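Glutathione S-transferase (Pseudomonas protegens, PDB 4IKH) binds two molecules of glutathione and probably acts as a glutathione transferase. Local coordinates at residues A[135-141]-A[198-204]; A[116-120]-A[175-179]. The contacts are given in a common frame with arbitrary orientation. Numbering follows the deposited sequence.

Contact 1. Residues A[135-141]-A[198-204]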
ATOM      1  N   VAL A 135      15.315   1.664  -5.759  1.00 33.10           N
ATOM      2  CA  VAL A 135      16.724   1.282  -5.656  1.00 30.27           C
ATOM      3  C   VAL A 135      17.097   0.418  -6.862  1.00 30.30           C
ATOM      4  O   VAL A 135      18.178   0.574  -7.450  1.00 33.63           O
ATOM      5  CB  VAL A 135      17.046   0.506  -4.351  1.00 32.05           C
ATOM      6  CG1 VAL A 135      18.485   0.047  -4.359  1.00 34.36           C
ATOM      7  CG2 VAL A 135      16.798   1.367  -3.139  1.00 30.53           C
ATOM      8  N   GLY A 136      16.195  -0.490  -7.237  1.00 29.10           N
ATOM      9  CA  GLY A 136      16.413  -1.329  -8.405  1.00 33.32           C
ATOM     10  C   GLY A 136      16.558  -0.541  -9.704  1.00 41.35           C
ATOM     11  O   GLY A 136      17.410  -0.858 -10.541  1.00 43.53           O
ATOM     12  N   PHE A 137      15.739   0.488  -9.885  1.00 37.59           N
ATOM     13  CA  PHE A 137      15.861   1.299 -11.088  1.00 36.02           C
ATOM     14  C   PHE A 137      17.230   1.972 -11.149  1.00 41.04           C
ATOM     15  O   PHE A 137      17.920   1.909 -12.171  1.00 44.17           O
ATOM     16  CB  PHE A 137      14.748   2.351 -11.178  1.00 38.06           C
ATOM     17  CG  PHE A 137      14.863   3.247 -12.395  1.00 36.38           C
ATOM     18  CD1 PHE A 137      14.470   2.795 -13.646  1.00 39.98           C
ATOM     19  CD2 PHE A 137      15.382   4.534 -12.285  1.00 38.98           C
ATOM     20  CE1 PHE A 137      14.579   3.618 -14.775  1.00 42.40           C
ATOM     21  CE2 PHE A 137      15.494   5.361 -13.405  1.00 41.99           C
ATOM     22  CZ  PHE A 137      15.096   4.899 -14.647  1.00 40.20           C
ATOM     23  N   PHE A 138      17.638   2.594 -10.048  1.00 45.11           N
ATOM     24  CA  PHE A 138      18.880   3.365 -10.038  1.00 46.02           C
ATOM     25  C   PHE A 138      20.178   2.569  -9.853  1.00 52.01           C
ATOM     26  O   PHE A 138      21.265   3.138  -9.963  1.00 49.96           O
ATOM     27  CB  PHE A 138      18.795   4.502  -9.015  1.00 43.96           C
ATOM     28  CG  PHE A 138      17.848   5.591  -9.422  1.00 45.52           C
ATOM     29  CD1 PHE A 138      18.153   6.425 -10.494  1.00 50.45           C
ATOM     30  CD2 PHE A 138      16.641   5.766  -8.763  1.00 48.46           C
ATOM     31  CE1 PHE A 138      17.271   7.425 -10.893  1.00 49.61           C
ATOM     32  CE2 PHE A 138      15.758   6.765  -9.152  1.00 46.61           C
ATOM     33  CZ  PHE A 138      16.076   7.599 -10.218  1.00 44.30           C
ATOM     34  N   ASN A 139      20.071   1.267  -9.598  1.00 50.17           N
ATOM     35  CA  ASN A 139      21.257   0.436  -9.378  1.00 47.43           C
ATOM     36  C   ASN A 139      21.369  -0.741 -10.350  1.00 51.51           C
ATOM     37  O   ASN A 139      22.457  -1.268 -10.579  1.00 58.15           O
ATOM     38  CB  ASN A 139      21.283  -0.084  -7.934  1.00 44.38           C
ATOM     39  CG  ASN A 139      22.628  -0.670  -7.547  1.00 45.49           C
ATOM     40  OD1 ASN A 139      23.625   0.047  -7.486  1.00 48.35           O
ATOM     41  ND2 ASN A 139      22.661  -1.976  -7.270  1.00 36.17           N
ATOM     42  N   LYS A 140      20.244  -1.149 -10.924  1.00 51.98           N
ATOM     43  CA  LYS A 140      20.200  -2.362 -11.734  1.00 54.98           C
ATOM     44  C   LYS A 140      19.728  -2.070 -13.163  1.00 59.85           C
ATOM     45  O   LYS A 140      20.139  -2.741 -14.114  1.00 59.78           O
ATOM     46  CB  LYS A 140      19.288  -3.394 -11.055  1.00 52.41           C
ATOM     47  CG  LYS A 140      19.109  -4.711 -11.794  1.00 51.67           C
ATOM     48  CD  LYS A 140      20.410  -5.472 -11.904  1.00 53.79           C
ATOM     49  CE  LYS A 140      20.191  -6.856 -12.497  1.00 57.37           C
ATOM     50  NZ  LYS A 140      21.418  -7.705 -12.353  1.00 57.48           N
ATOM     51  N   PHE A 141      18.882  -1.055 -13.311  1.00 57.35           N
ATOM     52  CA  PHE A 141      18.262  -0.772 -14.601  1.00 59.62           C
ATOM     53  C   PHE A 141      18.738   0.549 -15.198  1.00 57.05           C
ATOM     54  O   PHE A 141      19.835   1.016 -14.882  1.00 52.17           O
ATOM     55  CB  PHE A 141      16.739  -0.805 -14.468  1.00 64.20           C
ATOM     56  CG  PHE A 141      16.217  -2.097 -13.911  1.00 66.09           C
ATOM     57  CD1 PHE A 141      16.622  -3.311 -14.449  1.00 68.28           C
ATOM     58  CD2 PHE A 141      15.346  -2.103 -12.830  1.00 66.86           C
ATOM     59  CE1 PHE A 141      16.154  -4.508 -13.929  1.00 69.46           C
ATOM     60  CE2 PHE A 141      14.876  -3.297 -12.306  1.00 65.33           C
ATOM     61  CZ  PHE A 141      15.280  -4.500 -12.856  1.00 68.18           C
ATOM     62  N   PHE A 198      18.621 -10.082  -6.625  1.00 51.15           N
ATOM     63  CA  PHE A 198      18.518  -9.594  -8.005  1.00 50.51           C
ATOM     64  C   PHE A 198      19.002  -8.150  -8.192  1.00 48.35           C
ATOM     65  O   PHE A 198      19.667  -7.826  -9.183  1.00 48.43           O
ATOM     66  CB  PHE A 198      17.071  -9.732  -8.496  1.00 53.18           C
ATOM     67  CG  PHE A 198      16.891  -9.470  -9.969  1.00 55.60           C
ATOM     68  CD1 PHE A 198      17.658 -10.146 -10.909  1.00 57.09           C
ATOM     69  CD2 PHE A 198      15.929  -8.573 -10.415  1.00 59.25           C
ATOM     70  CE1 PHE A 198      17.489  -9.918 -12.264  1.00 55.69           C
ATOM     71  CE2 PHE A 198      15.751  -8.337 -11.775  1.00 58.09           C
ATOM     72  CZ  PHE A 198      16.535  -9.013 -12.699  1.00 58.83           C
ATOM     73  N   TYR A 199      18.657  -7.288  -7.240  1.00 46.96           N
ATOM     74  CA  TYR A 199      19.014  -5.873  -7.306  1.00 42.06           C
ATOM     75  C   TYR A 199      20.471  -5.606  -6.919  1.00 43.72           C
ATOM     76  O   TYR A 199      20.983  -4.505  -7.150  1.00 38.15           O
ATOM     77  CB  TYR A 199      18.086  -5.052  -6.415  1.00 38.30           C
ATOM     78  CG  TYR A 199      16.711  -4.817  -6.994  1.00 39.69           C
ATOM     79  CD1 TYR A 199      16.363  -5.315  -8.245  1.00 42.26           C
ATOM     80  CD2 TYR A 199      15.763  -4.075  -6.297  1.00 37.24           C
ATOM     81  CE1 TYR A 199      15.112  -5.092  -8.777  1.00 42.18           C
ATOM     82  CE2 TYR A 199      14.504  -3.844  -6.826  1.00 40.26           C
ATOM     83  CZ  TYR A 199      14.184  -4.352  -8.066  1.00 42.45           C
ATOM     84  OH  TYR A 199      12.928  -4.121  -8.603  1.00 37.83           O
ATOM     85  N   GLU A 200      21.127  -6.603  -6.322  1.00 51.51           N
ATOM     86  CA  GLU A 200      22.543  -6.503  -5.958  1.00 52.60           C
ATOM     87  C   GLU A 200      22.867  -5.320  -5.036  1.00 47.16           C
ATOM     88  O   GLU A 200      23.962  -4.755  -5.099  1.00 50.35           O
ATOM     89  CB  GLU A 200      23.418  -6.446  -7.221  1.00 62.35           C
ATOM     90  CG  GLU A 200      23.311  -7.681  -8.115  1.00 69.17           C
ATOM     91  CD  GLU A 200      24.139  -7.566  -9.387  1.00 73.68           C
ATOM     92  OE1 GLU A 200      24.219  -6.456  -9.960  1.00 68.93           O
ATOM     93  OE2 GLU A 200      24.713  -8.588  -9.816  1.00 79.89           O
ATOM     94  N   ALA A 201      21.928  -4.969  -4.163  1.00 42.47           N
ATOM     95  CA  ALA A 201      22.067  -3.785  -3.319  1.00 37.62           C
ATOM     96  C   ALA A 201      22.360  -4.131  -1.863  1.00 35.41           C
ATOM     97  O   ALA A 201      22.228  -3.275  -0.976  1.00 37.25           O
ATOM     98  CB  ALA A 201      20.805  -2.932  -3.411  1.00 35.53           C
ATOM     99  N   GLY A 202      22.744  -5.378  -1.607  1.00 42.33           N
ATOM    100  CA  GLY A 202      22.979  -5.829  -0.246  1.00 42.76           C
ATOM    101  C   GLY A 202      24.056  -5.025   0.458  1.00 42.56           C
ATOM    102  O   GLY A 202      23.872  -4.574   1.593  1.00 45.19           O
ATOM    103  N   GLU A 203      25.180  -4.834  -0.224  1.00 40.31           N
ATOM    104  CA  GLU A 203      26.278  -4.061   0.342  1.00 44.59           C
ATOM    105  C   GLU A 203      25.881  -2.590   0.403  1.00 42.51           C
ATOM    106  O   GLU A 203      26.107  -1.922   1.414  1.00 43.73           O
ATOM    107  CB  GLU A 203      27.540  -4.234  -0.502  1.00 50.55           C
ATOM    108  CG  GLU A 203      27.728  -5.614  -1.103  1.00 56.52           C
ATOM    109  CD  GLU A 203      28.365  -6.581  -0.146  1.00 76.85           C
ATOM    110  OE1 GLU A 203      28.516  -6.227   1.043  1.00 84.37           O
ATOM    111  OE2 GLU A 203      28.728  -7.695  -0.582  1.00 86.59           O
ATOM    112  N   LEU A 204      25.265  -2.116  -0.681  1.00 39.88           N
ATOM    113  CA  LEU A 204      24.785  -0.738  -0.821  1.00 40.46           C
ATOM    114  C   LEU A 204      23.977  -0.246   0.384  1.00 39.51           C
ATOM    115  O   LEU A 204      24.232   0.844   0.903  1.00 39.37           O
ATOM    116  CB  LEU A 204      23.925  -0.623  -2.091  1.00 41.93           C
ATOM    117  CG  LEU A 204      23.795   0.718  -2.813  1.00 45.64           C
ATOM    118  CD1 LEU A 204      25.155   1.312  -3.123  1.00 45.24           C
ATOM    119  CD2 LEU A 204      23.002   0.546  -4.107  1.00 44.90           C
TER

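Contact 2. Residues A[116-120]-A[175-179]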
ATOM      1  N   GLU A 116      -3.143  -4.731  13.340  1.00 39.75           N
ATOM      2  CA  GLU A 116      -1.692  -4.603  13.388  1.00 39.73           C
ATOM      3  C   GLU A 116      -1.024  -5.361  12.251  1.00 33.97           C
ATOM      4  O   GLU A 116       0.008  -4.934  11.737  1.00 32.56           O
ATOM      5  CB  GLU A 116      -1.157  -5.088  14.735  1.00 44.95           C
ATOM      6  CG  GLU A 116      -1.513  -4.146  15.867  1.00 51.18           C
ATOM      7  CD  GLU A 116      -1.285  -4.753  17.230  1.00 56.57           C
ATOM      8  OE1 GLU A 116      -0.980  -5.966  17.306  1.00 57.58           O
ATOM      9  OE2 GLU A 116      -1.421  -4.008  18.222  1.00 58.30           O
ATOM     10  N   THR A 117      -1.599  -6.494  11.863  1.00 32.28           N
ATOM     11  CA  THR A 117      -1.072  -7.215  10.706  1.00 29.67           C
ATOM     12  C   THR A 117      -1.282  -6.406   9.417  1.00 33.44           C
ATOM     13  O   THR A 117      -0.359  -6.264   8.609  1.00 30.46           O
ATOM     14  CB  THR A 117      -1.720  -8.593  10.566  1.00 31.35           C
ATOM     15  OG1 THR A 117      -1.616  -9.291  11.811  1.00 39.43           O
ATOM     16  CG2 THR A 117      -1.018  -9.398   9.488  1.00 33.25           C
ATOM     17  N   ILE A 118      -2.492  -5.874   9.221  1.00 31.24           N
ATOM     18  CA  ILE A 118      -2.763  -5.048   8.047  1.00 25.30           C
ATOM     19  C   ILE A 118      -1.847  -3.824   8.067  1.00 25.35           C
ATOM     20  O   ILE A 118      -1.361  -3.378   7.027  1.00 31.32           O
ATOM     21  CB  ILE A 118      -4.270  -4.636   7.965  1.00 26.04           C
ATOM     22  CG1 ILE A 118      -5.141  -5.881   7.783  1.00 27.90           C
ATOM     23  CG2 ILE A 118      -4.520  -3.675   6.796  1.00 27.61           C
ATOM     24  CD1 ILE A 118      -6.602  -5.659   8.077  1.00 37.53           C
ATOM     25  N   GLN A 119      -1.605  -3.290   9.262  1.00 27.80           N
ATOM     26  CA  GLN A 119      -0.709  -2.138   9.436  1.00 25.63           C
ATOM     27  C   GLN A 119       0.703  -2.404   8.903  1.00 32.63           C
ATOM     28  O   GLN A 119       1.302  -1.550   8.230  1.00 29.91           O
ATOM     29  CB  GLN A 119      -0.642  -1.776  10.929  1.00 28.58           C
ATOM     30  CG  GLN A 119       0.602  -1.005  11.359  1.00 28.37           C
ATOM     31  CD  GLN A 119       0.699  -0.868  12.877  1.00 39.39           C
ATOM     32  OE1 GLN A 119       0.186   0.087  13.458  1.00 36.33           O
ATOM     33  NE2 GLN A 119       1.379  -1.823  13.523  1.00 44.93           N
ATOM     34  N   TRP A 120       1.241  -3.582   9.213  1.00 30.30           N
ATOM     35  CA  TRP A 120       2.569  -3.943   8.714  1.00 30.76           C
ATOM     36  C   TRP A 120       2.510  -4.284   7.228  1.00 27.76           C
ATOM     37  O   TRP A 120       3.472  -4.051   6.498  1.00 26.16           O
ATOM     38  CB  TRP A 120       3.196  -5.078   9.557  1.00 35.02           C
ATOM     39  CG  TRP A 120       3.688  -4.534  10.870  1.00 29.63           C
ATOM     40  CD1 TRP A 120       3.115  -4.691  12.094  1.00 28.87           C
ATOM     41  CD2 TRP A 120       4.802  -3.655  11.055  1.00 26.93           C
ATOM     42  NE1 TRP A 120       3.832  -3.993  13.042  1.00 28.13           N
ATOM     43  CE2 TRP A 120       4.863  -3.339  12.423  1.00 27.65           C
ATOM     44  CE3 TRP A 120       5.756  -3.108  10.193  1.00 27.80           C
ATOM     45  CZ2 TRP A 120       5.846  -2.502  12.951  1.00 28.55           C
ATOM     46  CZ3 TRP A 120       6.735  -2.281  10.720  1.00 33.01           C
ATOM     47  CH2 TRP A 120       6.771  -1.986  12.084  1.00 30.57           C
ATOM     48  N   TRP A 175       8.502 -13.573  14.111  1.00 47.08           N
ATOM     49  CA  TRP A 175       8.066 -12.992  12.839  1.00 40.19           C
ATOM     50  C   TRP A 175       7.557 -11.580  13.093  1.00 39.31           C
ATOM     51  O   TRP A 175       7.531 -11.124  14.235  1.00 42.27           O
ATOM     52  CB  TRP A 175       6.925 -13.814  12.229  1.00 36.88           C
ATOM     53  CG  TRP A 175       7.257 -15.270  12.001  1.00 38.03           C
ATOM     54  CD1 TRP A 175       6.914 -16.330  12.796  1.00 41.24           C
ATOM     55  CD2 TRP A 175       7.977 -15.817  10.892  1.00 37.42           C
ATOM     56  NE1 TRP A 175       7.391 -17.505  12.249  1.00 41.28           N
ATOM     57  CE2 TRP A 175       8.044 -17.214  11.079  1.00 45.00           C
ATOM     58  CE3 TRP A 175       8.570 -15.259   9.752  1.00 45.96           C
ATOM     59  CZ2 TRP A 175       8.691 -18.060  10.173  1.00 48.05           C
ATOM     60  CZ3 TRP A 175       9.214 -16.095   8.858  1.00 44.99           C
ATOM     61  CH2 TRP A 175       9.265 -17.482   9.069  1.00 41.84           C
ATOM     62  N   ILE A 176       7.122 -10.898  12.036  1.00 33.81           N
ATOM     63  CA  ILE A 176       6.614  -9.534  12.167  1.00 31.82           C
ATOM     64  C   ILE A 176       5.542  -9.390  13.255  1.00 42.91           C
ATOM     65  O   ILE A 176       5.598  -8.456  14.059  1.00 45.20           O
ATOM     66  CB  ILE A 176       6.095  -9.000  10.802  1.00 30.40           C
ATOM     67  CG1 ILE A 176       7.275  -8.842   9.828  1.00 30.14           C
ATOM     68  CG2 ILE A 176       5.341  -7.686  10.999  1.00 29.81           C
ATOM     69  CD1 ILE A 176       6.902  -8.564   8.360  1.00 31.18           C
HETATM   70  N   MSE A 177       4.574 -10.304  13.287  1.00 32.54           N
HETATM   71  CA  MSE A 177       3.543 -10.269  14.325  1.00 32.98           C
HETATM   72  C   MSE A 177       3.925 -11.080  15.577  1.00 40.89           C
HETATM   73  O   MSE A 177       3.059 -11.625  16.282  1.00 46.62           O
HETATM   74  CB  MSE A 177       2.201 -10.750  13.774  1.00 38.79           C
HETATM   75  CG  MSE A 177       1.580  -9.762  12.774  1.00 40.36           C
HETATM   76 SE   MSE A 177       1.439  -7.985  13.592  1.00 53.42          SE
HETATM   77  CE  MSE A 177       0.421  -8.492  15.179  1.00 41.59           C
ATOM     78  N   GLY A 178       5.221 -11.153  15.857  1.00 41.18           N
ATOM     79  CA  GLY A 178       5.689 -11.897  17.016  1.00 43.11           C
ATOM     80  C   GLY A 178       5.742 -13.388  16.757  1.00 46.09           C
ATOM     81  O   GLY A 178       6.514 -13.858  15.906  1.00 46.66           O
ATOM     82  N   GLU A 179       4.911 -14.136  17.476  1.00 50.45           N
ATOM     83  CA  GLU A 179       4.986 -15.590  17.431  1.00 58.75           C
ATOM     84  C   GLU A 179       4.380 -16.190  16.158  1.00 54.98           C
ATOM     85  O   GLU A 179       4.875 -17.187  15.634  1.00 52.14           O
ATOM     86  CB  GLU A 179       4.353 -16.181  18.691  1.00 69.10           C
ATOM     87  CG  GLU A 179       4.865 -15.510  19.966  1.00 81.01           C
ATOM     88  CD  GLU A 179       5.153 -16.492  21.083  1.00 94.05           C
ATOM     89  OE1 GLU A 179       4.193 -16.915  21.762  1.00 98.61           O
ATOM     90  OE2 GLU A 179       6.339 -16.834  21.290  1.00 98.48           O
TER

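Contact 1. Residues A[135-141]-A[198-204]
Start with the one hydrogen bond that crosses this contact: N139 ND2 donates to the backbone carbonyl Y199 O at 3.0 Å. Y199 lies in the loop beyond helix 183-196, so N139 supplies a donor to a carbonyl of that loop. The other end of the amide makes no such bond here; N139 OD1 sits against L204 CD2 at 3.5 Å. Next along, K140 reaches out over the loop. K140 NZ makes a long salt bridge to E200 OE1 at 3.9 Å, while K140 CE lies over one face of the F198 ring. G136 lets the tyrosine in close. G136 CA stands 3.5 Å from the centroid of the Y199 ring, almost on the ring normal, a CH-pi contact; a CB here would clash with the ring. F141 adds apolar contacts to F198 and Y199. The same Y199 side chain lines a glutathione pocket and touches the bound glutathione. F137 faces away from the loop and meets R154 of the second subunit. Around the contact, A201 shares a backbone hydrogen bond with L195 of helix 183-196, V135 packs on L195 and on Y155 of helix 150-170, and L204 rests on V156 of that same helix.

Contact 2. Residues A[116-120]-A[175-179]
A type I beta turn, W175 to G178, packs here against helix 111-140 in the all-helical C-terminal domain of the GST fold. The turn is closed by G178 N to W175 O at 2.8 Å, and its two corner residues, I176 and M177, both send their CA-to-CB bonds toward the helix. M177, a selenomethionine in this model, has the largest buried area of the contact. With all three chi angles in m the side chain is curled, and from this compact shape it touches E116, T117 and W120; M177 CE lies 3.6 Å from E116 OE1. The selenium makes an oblique Met-aromatic contact with W120, 5.0 Å from M177 SE to the centroid of the W120 five-membered ring. W120 is the main surface on the helix side. I176 lies over one face of the indole, and the second subunit brings F90 edge-to-face to the same tryptophan, so W120 joins the turn to the dimer interface. I176 is also fixed through its backbone, N to D185 and O to H169. No hydrogen bond crosses between the segments: T117 OG1 is bonded to A113 O within its own helix, and what it offers the turn is a 3.4 Å approach to M177 CG.

In the fold
From the N terminus, the chain first builds the thioredoxin-like domain with its four-stranded sheet, then enters helix 111-140, which carries the first segment of both contacts. Residues 116-120 come first, and 135-141 follow several turns further along. The chain then passes through helix 150-170 and reaches 175-179, where contact 2 closes its loop; after helix 183-196 it arrives at 198-204 and closes contact 1. The two loops therefore cross. Their nearest atoms are about 17 Å apart, so the contacts do not touch. Together they tie helix 111-140, at two separate levels, to the connections before and after helix 183-196, and both also meet the second subunit.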